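Local coordinates for protein glycosaminoglycan xylosylkinase (Hydra vulgaris, PDB 5XOM) that probably phosphorylates a xylose in the glycosaminoglycan-protein linkage region, as a Fam20-family kinase of the secretory pathway, at residues P224-R229 and E246-K251; D262-S267 and V316-L321; S310-L315 and Q372-K377. All coordinates share one frame; numbering follows the deposited sequence.

Contact 1. Residues P224-R229 and E246-K251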
loop_
_atom_site.group_PDB
_atom_site.type_symbol
_atom_site.label_atom_id
_atom_site.label_comp_id
_atom_site.label_asym_id
_atom_site.label_seq_id
_atom_site.Cartn_x
_atom_site.Cartn_y
_atom_site.Cartn_z
ATOM N N PRO A 224 8.083 -23.483 -23.777
ATOM C CA PRO A 224 9.501 -23.298 -24.114
ATOM C C PRO A 224 9.786 -21.867 -24.551
ATOM O O PRO A 224 8.995 -21.247 -25.263
ATOM C CB PRO A 224 9.731 -24.291 -25.264
ATOM C CG PRO A 224 8.373 -24.569 -25.811
ATOM C CD PRO A 224 7.429 -24.472 -24.652
ATOM N N HIS A 225 10.935 -21.352 -24.122
ATOM C CA HIS A 225 11.344 -20.000 -24.490
ATOM C C HIS A 225 11.857 -19.996 -25.927
ATOM O O HIS A 225 12.740 -20.791 -26.263
ATOM C CB HIS A 225 12.439 -19.501 -23.553
ATOM C CG HIS A 225 12.569 -18.009 -23.508
ATOM N ND1 HIS A 225 12.924 -17.260 -24.607
ATOM C CD2 HIS A 225 12.429 -17.133 -22.483
ATOM C CE1 HIS A 225 12.971 -15.983 -24.271
ATOM N NE2 HIS A 225 12.679 -15.879 -22.987
ATOM N N PRO A 226 11.312 -19.145 -26.807
ATOM C CA PRO A 226 11.805 -19.103 -28.194
ATOM C C PRO A 226 13.305 -18.865 -28.297
ATOM O O PRO A 226 13.922 -19.228 -29.303
ATOM C CB PRO A 226 11.009 -17.946 -28.812
ATOM C CG PRO A 226 9.742 -17.907 -28.028
ATOM C CD PRO A 226 10.130 -18.289 -26.614
ATOM N N TRP A 227 13.906 -18.257 -27.272
ATOM C CA TRP A 227 15.334 -17.965 -27.278
ATOM C C TRP A 227 16.127 -18.900 -26.370
ATOM O O TRP A 227 17.247 -18.567 -25.970
ATOM C CB TRP A 227 15.572 -16.505 -26.893
ATOM C CG TRP A 227 15.295 -15.560 -28.027
ATOM C CD1 TRP A 227 16.195 -15.109 -28.947
ATOM C CD2 TRP A 227 14.037 -14.961 -28.367
ATOM N NE1 TRP A 227 15.577 -14.265 -29.839
ATOM C CE2 TRP A 227 14.253 -14.156 -29.505
ATOM C CE3 TRP A 227 12.751 -15.023 -27.820
ATOM C CZ2 TRP A 227 13.233 -13.419 -30.105
ATOM C CZ3 TRP A 227 11.739 -14.289 -28.416
ATOM C CH2 TRP A 227 11.985 -13.498 -29.547
ATOM N N ARG A 228 15.578 -20.070 -26.054
ATOM C CA ARG A 228 16.284 -21.035 -25.225
ATOM C C ARG A 228 17.556 -21.526 -25.912
ATOM O O ARG A 228 17.698 -21.477 -27.138
ATOM C CB ARG A 228 15.378 -22.223 -24.895
ATOM C CG ARG A 228 14.978 -23.077 -26.092
ATOM C CD ARG A 228 13.854 -24.025 -25.702
ATOM N NE ARG A 228 13.443 -24.901 -26.797
ATOM C CZ ARG A 228 12.595 -24.549 -27.760
ATOM N NH1 ARG A 228 12.067 -23.331 -27.776
ATOM N NH2 ARG A 228 12.275 -25.415 -28.715
ATOM N N ARG A 229 18.487 -22.005 -25.096
ATOM C CA ARG A 229 19.751 -22.528 -25.580
ATOM C C ARG A 229 19.608 -24.001 -25.947
ATOM O O ARG A 229 18.594 -24.647 -25.669
ATOM C CB ARG A 229 20.844 -22.336 -24.528
ATOM C CG ARG A 229 21.040 -20.888 -24.179
ATOM C CD ARG A 229 21.830 -20.674 -22.904
ATOM N NE ARG A 229 21.824 -19.251 -22.590
ATOM C CZ ARG A 229 22.654 -18.369 -23.135
ATOM N NH1 ARG A 229 23.566 -18.770 -24.009
ATOM N NH2 ARG A 229 22.573 -17.088 -22.806
ATOM N N GLU A 246 11.398 -11.939 -36.491
ATOM C CA GLU A 246 10.387 -11.942 -37.544
ATOM C C GLU A 246 9.701 -13.299 -37.653
ATOM O O GLU A 246 8.499 -13.380 -37.921
ATOM C CB GLU A 246 11.047 -11.558 -38.867
ATOM C CG GLU A 246 11.635 -10.153 -38.872
ATOM C CD GLU A 246 12.466 -9.867 -40.111
ATOM O OE1 GLU A 246 12.268 -10.547 -41.142
ATOM O OE2 GLU A 246 13.303 -8.937 -40.062
ATOM N N SER A 247 10.455 -14.381 -37.436
ATOM C CA SER A 247 9.880 -15.722 -37.474
ATOM C C SER A 247 9.021 -16.018 -36.243
ATOM O O SER A 247 8.029 -16.746 -36.346
ATOM C CB SER A 247 10.996 -16.754 -37.607
ATOM O OG SER A 247 10.629 -17.972 -37.091
ATOM N N VAL A 248 9.397 -15.488 -35.076
ATOM C CA VAL A 248 8.673 -15.788 -33.844
ATOM C C VAL A 248 7.280 -15.169 -33.866
ATOM O O VAL A 248 6.303 -15.793 -33.438
ATOM C CB VAL A 248 9.478 -15.313 -32.622
ATOM C CG1 VAL A 248 8.691 -15.544 -31.335
ATOM C CG2 VAL A 248 10.816 -16.022 -32.575
ATOM N N VAL A 249 7.171 -13.926 -34.340
ATOM C CA VAL A 249 5.921 -13.176 -34.269
ATOM C C VAL A 249 4.801 -13.734 -35.138
ATOM O O VAL A 249 3.674 -13.237 -35.058
ATOM C CB VAL A 249 6.162 -11.716 -34.668
ATOM C CG1 VAL A 249 7.338 -11.149 -33.894
ATOM C CG2 VAL A 249 6.390 -11.624 -36.179
ATOM N N ILE A 250 5.069 -14.741 -35.968
ATOM C CA ILE A 250 4.032 -15.245 -36.868
ATOM C C ILE A 250 3.174 -16.323 -36.203
ATOM O O ILE A 250 1.990 -16.454 -36.532
ATOM C CB ILE A 250 4.633 -15.729 -38.201
ATOM C CG1 ILE A 250 5.431 -17.022 -38.022
ATOM C CG2 ILE A 250 5.498 -14.638 -38.824
ATOM C CD1 ILE A 250 6.163 -17.465 -39.276
ATOM N N LYS A 251 3.733 -17.105 -35.284
ATOM C CA LYS A 251 2.929 -18.072 -34.550
ATOM C C LYS A 251 2.438 -17.479 -33.228
ATOM O O LYS A 251 3.041 -16.559 -32.667
ATOM C CB LYS A 251 3.735 -19.344 -34.265
ATOM C CG LYS A 251 3.587 -20.473 -35.280
ATOM C CD LYS A 251 4.046 -21.800 -34.667
ATOM C CE LYS A 251 3.926 -22.964 -35.642
ATOM N NZ LYS A 251 4.526 -24.212 -35.083
#
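V248 meets the turn at 225-228 with its two methyl groups divided between neighbouring residues, and it gives up more surface than either of them. CG1 lies against the pyrrolidine ring of P226, 4.2 Å from P226 CB and about as far from CG, with the two side chains crossing at roughly a right angle. CG2 takes the indole of W227, whose CH2 lies 4.1 Å from it; this methyl approaches the ring obliquely. With CG1 anti to the backbone N (chi1 177°), it is CG1 that faces P226 and CG2 that faces W227.

The other partner is held in shape locally. P226 and W227 are the middle residues of a type I beta turn from H225 to R228. R228 N closes the turn on H225 O at 2.9 Å, and R228 NH1 reaches the same oxygen at 3.0 Å from the opposite face of the carbonyl plane. Within the turn, W227 N donates to H225 ND1 at 3.0 Å, lying in the plane of the imidazole, so backbone and side chain brace each other. The indole NE1 of W227 hydrogen-bonds to Q317 OE1, while the rings of W238 and Y244 also pack against W227.

Here a type I beta turn with P226 and W227 at its middle positions is packed on V248 of the short helix 244-248. Both belong to the Fam20 C-terminal region, which is related to the protein kinases, and the packing joins a loop to the helical part of that kinase-like fold.

Contact 2. Residues D262-S267 and V316-L321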
loop_
_atom_site.group_PDB
_atom_site.type_symbol
_atom_site.label_atom_id
_atom_site.label_comp_id
_atom_site.label_asym_id
_atom_site.label_seq_id
_atom_site.Cartn_x
_atom_site.Cartn_y
_atom_site.Cartn_z
ATOM N N ASP A 262 6.563 -9.085 -22.705
ATOM C CA ASP A 262 6.925 -9.691 -21.426
ATOM C C ASP A 262 8.278 -10.384 -21.518
ATOM O O ASP A 262 9.128 -10.227 -20.634
ATOM C CB ASP A 262 5.846 -10.673 -20.966
ATOM C CG ASP A 262 4.658 -9.983 -20.308
ATOM O OD1 ASP A 262 4.618 -8.731 -20.278
ATOM O OD2 ASP A 262 3.759 -10.697 -19.817
ATOM N N LEU A 263 8.497 -11.166 -22.581
ATOM C CA LEU A 263 9.777 -11.860 -22.707
ATOM C C LEU A 263 10.932 -10.888 -22.899
ATOM O O LEU A 263 12.059 -11.177 -22.477
ATOM C CB LEU A 263 9.745 -12.859 -23.864
ATOM C CG LEU A 263 8.761 -14.026 -23.773
ATOM C CD1 LEU A 263 8.866 -14.908 -25.008
ATOM C CD2 LEU A 263 8.987 -14.841 -22.505
ATOM N N ILE A 264 10.673 -9.727 -23.501
ATOM C CA ILE A 264 11.722 -8.722 -23.636
ATOM C C ILE A 264 12.013 -8.071 -22.284
ATOM O O ILE A 264 13.180 -7.870 -21.921
ATOM C CB ILE A 264 11.336 -7.698 -24.718
ATOM C CG1 ILE A 264 11.180 -8.409 -26.071
ATOM C CG2 ILE A 264 12.383 -6.606 -24.810
ATOM C CD1 ILE A 264 10.715 -7.524 -27.223
ATOM N N ASP A 265 10.965 -7.735 -21.517
ATOM C CA ASP A 265 11.148 -7.311 -20.128
ATOM C C ASP A 265 12.001 -8.312 -19.361
ATOM O O ASP A 265 12.977 -7.945 -18.693
ATOM C CB ASP A 265 9.796 -7.168 -19.417
ATOM C CG ASP A 265 9.068 -5.875 -19.752
ATOM O OD1 ASP A 265 9.677 -4.963 -20.347
ATOM O OD2 ASP A 265 7.875 -5.771 -19.383
ATOM N N THR A 266 11.619 -9.590 -19.425
ATOM C CA THR A 266 12.284 -10.615 -18.633
ATOM C C THR A 266 13.704 -10.878 -19.125
ATOM O O THR A 266 14.565 -11.277 -18.332
ATOM C CB THR A 266 11.436 -11.890 -18.632
ATOM O OG1 THR A 266 10.186 -11.619 -17.985
ATOM C CG2 THR A 266 12.134 -13.031 -17.891
ATOM N N SER A 267 13.976 -10.654 -20.414
ATOM C CA SER A 267 15.347 -10.809 -20.892
ATOM C C SER A 267 16.249 -9.715 -20.336
ATOM O O SER A 267 17.427 -9.966 -20.055
ATOM C CB SER A 267 15.386 -10.807 -22.420
ATOM O OG SER A 267 15.242 -9.495 -22.935
ATOM N N VAL A 316 17.520 -7.421 -28.466
ATOM C CA VAL A 316 18.438 -7.026 -29.534
ATOM C C VAL A 316 17.881 -7.407 -30.903
ATOM O O VAL A 316 18.014 -6.652 -31.873
ATOM C CB VAL A 316 19.827 -7.645 -29.293
ATOM C CG1 VAL A 316 20.730 -7.430 -30.495
ATOM C CG2 VAL A 316 20.462 -7.041 -28.042
ATOM N N GLN A 317 17.252 -8.580 -31.006
ATOM C CA GLN A 317 16.756 -9.024 -32.302
ATOM C C GLN A 317 15.385 -8.436 -32.625
ATOM O O GLN A 317 15.099 -8.144 -33.790
ATOM C CB GLN A 317 16.729 -10.554 -32.359
ATOM C CG GLN A 317 18.130 -11.175 -32.388
ATOM C CD GLN A 317 18.112 -12.687 -32.482
ATOM O OE1 GLN A 317 17.109 -13.332 -32.184
ATOM N NE2 GLN A 317 19.224 -13.267 -32.920
ATOM N N CYS A 318 14.528 -8.246 -31.617
ATOM C CA CYS A 318 13.182 -7.739 -31.867
ATOM C C CYS A 318 13.115 -6.218 -31.936
ATOM O O CYS A 318 12.284 -5.676 -32.674
ATOM C CB CYS A 318 12.214 -8.231 -30.780
ATOM S SG CYS A 318 11.922 -10.029 -30.757
ATOM N N CYS A 319 13.981 -5.521 -31.197
ATOM C CA CYS A 319 13.950 -4.061 -31.102
ATOM C C CYS A 319 12.532 -3.554 -30.852
ATOM O O CYS A 319 12.001 -2.713 -31.580
ATOM C CB CYS A 319 14.572 -3.411 -32.335
ATOM S SG CYS A 319 16.386 -3.427 -32.281
ATOM N N ARG A 320 11.892 -4.142 -29.849
ATOM C CA ARG A 320 10.654 -3.626 -29.294
ATOM C C ARG A 320 10.824 -3.552 -27.785
ATOM O O ARG A 320 11.483 -4.407 -27.181
ATOM C CB ARG A 320 9.465 -4.511 -29.677
ATOM C CG ARG A 320 9.316 -4.684 -31.195
ATOM C CD ARG A 320 8.364 -5.814 -31.557
ATOM N NE ARG A 320 7.034 -5.614 -30.998
ATOM C CZ ARG A 320 6.084 -4.896 -31.591
ATOM N NH1 ARG A 320 6.320 -4.323 -32.765
ATOM N NH2 ARG A 320 4.897 -4.755 -31.010
ATOM N N LEU A 321 10.250 -2.524 -27.176
ATOM C CA LEU A 321 10.417 -2.326 -25.746
ATOM C C LEU A 321 9.177 -1.643 -25.211
ATOM O O LEU A 321 8.747 -0.621 -25.753
ATOM C CB LEU A 321 11.664 -1.490 -25.427
ATOM C CG LEU A 321 11.915 -1.181 -23.942
ATOM C CD1 LEU A 321 12.010 -2.455 -23.103
ATOM C CD2 LEU A 321 13.168 -0.335 -23.768
#
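I264 reaches from helix 259-273 into the bend where helix 313-318 ends, and nearly all of the contact runs through this one side chain. CG1 is set anti to the carbonyl carbon (chi1 -61°) and the chain then runs on extended (chi2 176°), which carries CD1 out as a blunt tip. That methyl meets C318 CB at 3.9 Å, and R320 CB lies slightly farther off, at 4.1 Å. The carbonyl oxygen of R320 rests against the flank of the isoleucine, 3.2 Å from CD1 and 3.4 Å from CG2, so both outer methyls border the same oxygen and the packing is close.

C319 leaves the helix with a positive phi of 47°, after which the chain turns so that R320 lies against I264 and L321 comes beside D265. Of the R320 side chain it is CB that touches, while the long arm heads off from I264; R320 O does the rest. Beyond it, L321 CD1 comes within 4.4 Å of D265 OD1. That carboxylate is engaged elsewhere: OD1 is hydrogen-bonded to T325 OG1, and OD2 forms salt bridges with R322 and R149. On the helix itself, S267 OG donates to I264 O at 2.8 Å, a bond from the serine side chain back to its own helix.

Disulfides tie C318 to C245 and C319 to C378, while L321 pairs through its backbone with V387 and I389. Between the two segments themselves no hydrogen bond forms. The chemistry implies division of labour: aliphatic groups pack on one another and on the R320 carbonyl, and the stronger ties, covalent, strand-paired and ionic, are made to partners beyond the two segments.

Contact 3. Residues S310-L315 and Q372-K377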
loop_
_atom_site.group_PDB
_atom_site.type_symbol
_atom_site.label_atom_id
_atom_site.label_comp_id
_atom_site.label_asym_id
_atom_site.label_seq_id
_atom_site.Cartn_x
_atom_site.Cartn_y
_atom_site.Cartn_z
ATOM N N SER A 310 24.111 -12.493 -24.872
ATOM C CA SER A 310 23.144 -13.354 -25.545
ATOM C C SER A 310 21.819 -13.437 -24.794
ATOM O O SER A 310 20.791 -13.743 -25.408
ATOM C CB SER A 310 23.719 -14.760 -25.731
ATOM O OG SER A 310 24.004 -15.366 -24.477
ATOM N N ILE A 311 21.820 -13.188 -23.481
ATOM C CA ILE A 311 20.565 -13.189 -22.728
ATOM C C ILE A 311 19.622 -12.113 -23.251
ATOM O O ILE A 311 18.395 -12.294 -23.255
ATOM C CB ILE A 311 20.852 -13.009 -21.225
ATOM C CG1 ILE A 311 21.800 -14.109 -20.728
ATOM C CG2 ILE A 311 19.552 -12.998 -20.434
ATOM C CD1 ILE A 311 22.236 -13.946 -19.251
ATOM N N LEU A 312 20.171 -10.994 -23.733
ATOM C CA LEU A 312 19.376 -9.881 -24.236
ATOM C C LEU A 312 18.865 -10.103 -25.653
ATOM O O LEU A 312 18.294 -9.172 -26.227
ATOM C CB LEU A 312 20.200 -8.587 -24.209
ATOM C CG LEU A 312 20.346 -7.810 -22.908
ATOM C CD1 LEU A 312 21.292 -6.648 -23.149
ATOM C CD2 LEU A 312 18.993 -7.331 -22.374
ATOM N N SER A 313 19.052 -11.295 -26.222
ATOM C CA SER A 313 18.660 -11.549 -27.607
ATOM C C SER A 313 17.225 -11.153 -27.944
ATOM O O SER A 313 17.019 -10.594 -29.035
ATOM C CB SER A 313 18.884 -13.027 -27.949
ATOM O OG SER A 313 20.243 -13.277 -28.244
ATOM N N PRO A 314 16.209 -11.402 -27.104
ATOM C CA PRO A 314 14.865 -10.913 -27.456
ATOM C C PRO A 314 14.824 -9.414 -27.689
ATOM O O PRO A 314 14.183 -8.966 -28.644
ATOM C CB PRO A 314 14.016 -11.324 -26.245
ATOM C CG PRO A 314 14.714 -12.513 -25.701
ATOM C CD PRO A 314 16.174 -12.229 -25.883
ATOM N N LEU A 315 15.515 -8.620 -26.863
ATOM C CA LEU A 315 15.514 -7.181 -27.094
ATOM C C LEU A 315 16.343 -6.811 -28.317
ATOM O O LEU A 315 15.910 -5.998 -29.140
ATOM C CB LEU A 315 16.029 -6.437 -25.858
ATOM C CG LEU A 315 16.208 -4.932 -26.058
ATOM C CD1 LEU A 315 14.858 -4.235 -26.076
ATOM C CD2 LEU A 315 17.095 -4.363 -24.961
ATOM N N GLN A 372 21.035 0.037 -21.791
ATOM C CA GLN A 372 20.788 1.325 -22.430
ATOM C C GLN A 372 21.431 1.384 -23.812
ATOM O O GLN A 372 20.819 1.875 -24.768
ATOM C CB GLN A 372 21.295 2.446 -21.528
ATOM C CG GLN A 372 21.101 3.851 -22.077
ATOM C CD GLN A 372 21.522 4.918 -21.077
ATOM O OE1 GLN A 372 20.773 5.856 -20.788
ATOM N NE2 GLN A 372 22.735 4.788 -20.555
ATOM N N ASP A 373 22.661 0.877 -23.938
ATOM C CA ASP A 373 23.330 0.854 -25.235
ATOM C C ASP A 373 22.542 0.029 -26.247
ATOM O O ASP A 373 22.377 0.435 -27.405
ATOM C CB ASP A 373 24.752 0.309 -25.087
ATOM C CG ASP A 373 25.651 1.225 -24.275
ATOM O OD1 ASP A 373 25.265 2.391 -24.038
ATOM O OD2 ASP A 373 26.747 0.774 -23.874
ATOM N N ALA A 374 22.073 -1.152 -25.835
ATOM C CA ALA A 374 21.317 -2.006 -26.747
ATOM C C ALA A 374 20.029 -1.330 -27.197
ATOM O O ALA A 374 19.648 -1.419 -28.372
ATOM C CB ALA A 374 21.012 -3.351 -26.085
ATOM N N VAL A 375 19.353 -0.639 -26.277
ATOM C CA VAL A 375 18.124 0.060 -26.626
ATOM C C VAL A 375 18.424 1.221 -27.565
ATOM O O VAL A 375 17.735 1.418 -28.573
ATOM C CB VAL A 375 17.395 0.527 -25.350
ATOM C CG1 VAL A 375 16.295 1.526 -25.693
ATOM C CG2 VAL A 375 16.829 -0.660 -24.588
ATOM N N GLU A 376 19.474 1.992 -27.267
ATOM C CA GLU A 376 19.842 3.107 -28.132
ATOM C C GLU A 376 20.244 2.616 -29.520
ATOM O O GLU A 376 19.989 3.292 -30.525
ATOM C CB GLU A 376 20.955 3.934 -27.492
ATOM C CG GLU A 376 20.413 4.990 -26.528
ATOM C CD GLU A 376 21.461 5.525 -25.568
ATOM O OE1 GLU A 376 22.661 5.238 -25.769
ATOM O OE2 GLU A 376 21.080 6.217 -24.597
ATOM N N LYS A 377 20.890 1.448 -29.599
ATOM C CA LYS A 377 21.178 0.864 -30.906
ATOM C C LYS A 377 19.898 0.509 -31.652
ATOM O O LYS A 377 19.820 0.665 -32.877
ATOM C CB LYS A 377 22.050 -0.381 -30.760
ATOM C CG LYS A 377 22.351 -1.045 -32.093
ATOM C CD LYS A 377 23.290 -2.233 -31.962
ATOM C CE LYS A 377 23.841 -2.630 -33.323
ATOM N NZ LYS A 377 25.086 -3.435 -33.215
#
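L315 pushes one methyl, CD2, against A374 and V375, neighbours on helix 358-382, where it sits in the notch between V375 CG2, at 3.7 Å, and A374 CB, at 4.2 Å. The leucine and valine side chains cross at about a right angle, so a methyl meets a methyl rather than two chains lying alongside. With CG anti to the backbone N (chi1 174°), L315 extends across to the opposing helix, while its second branch, CD1, packs on I264.

One turn earlier, L312 supplies a second bump. Its CD1 stands 4.4 Å from A374 CB, and the alanine's single methyl thereby sits against both leucines. A374 offers only this one low methyl, and V375 CG2 closes the other side of L315 CD2.

L312 occupies the N-cap position of helix 313-318, where a 3-10 segment passes into the helix. The start is bound in by S313, which returns to S310 O through both its N, at 3.1 Å, and its OG, at 2.9 Å, the two donors approaching from the same face of that carbonyl. F271 packs on L312 from helix 259-273.

Every contact between the two segments is hydrocarbon against hydrocarbon; no hydrogen bond or charge pair contributes between them, so cohesion here probably comes from dispersion forces and exclusion of water.

From the N terminus, contact 1 comes first and closes a short loop of 16 residues, bringing helix 244-248 back to the turn after strand 221-224. It is complete before contact 2 opens, on the next helix, 259-273. Contacts 2 and 3 close longer loops, of 48 residues and of 56, the latter mostly helical, and they cross: the chain passes 262-267, 310-315, 316-321 and last 372-377. Both draw on helix 313-318, contact 2 through its end and contact 3 through its start. That helix also meets the turn of contact 1, where S313 and P314 lie against W227. Together the three gather four helices and a loop into one cluster, with helix 313-318 at the junction.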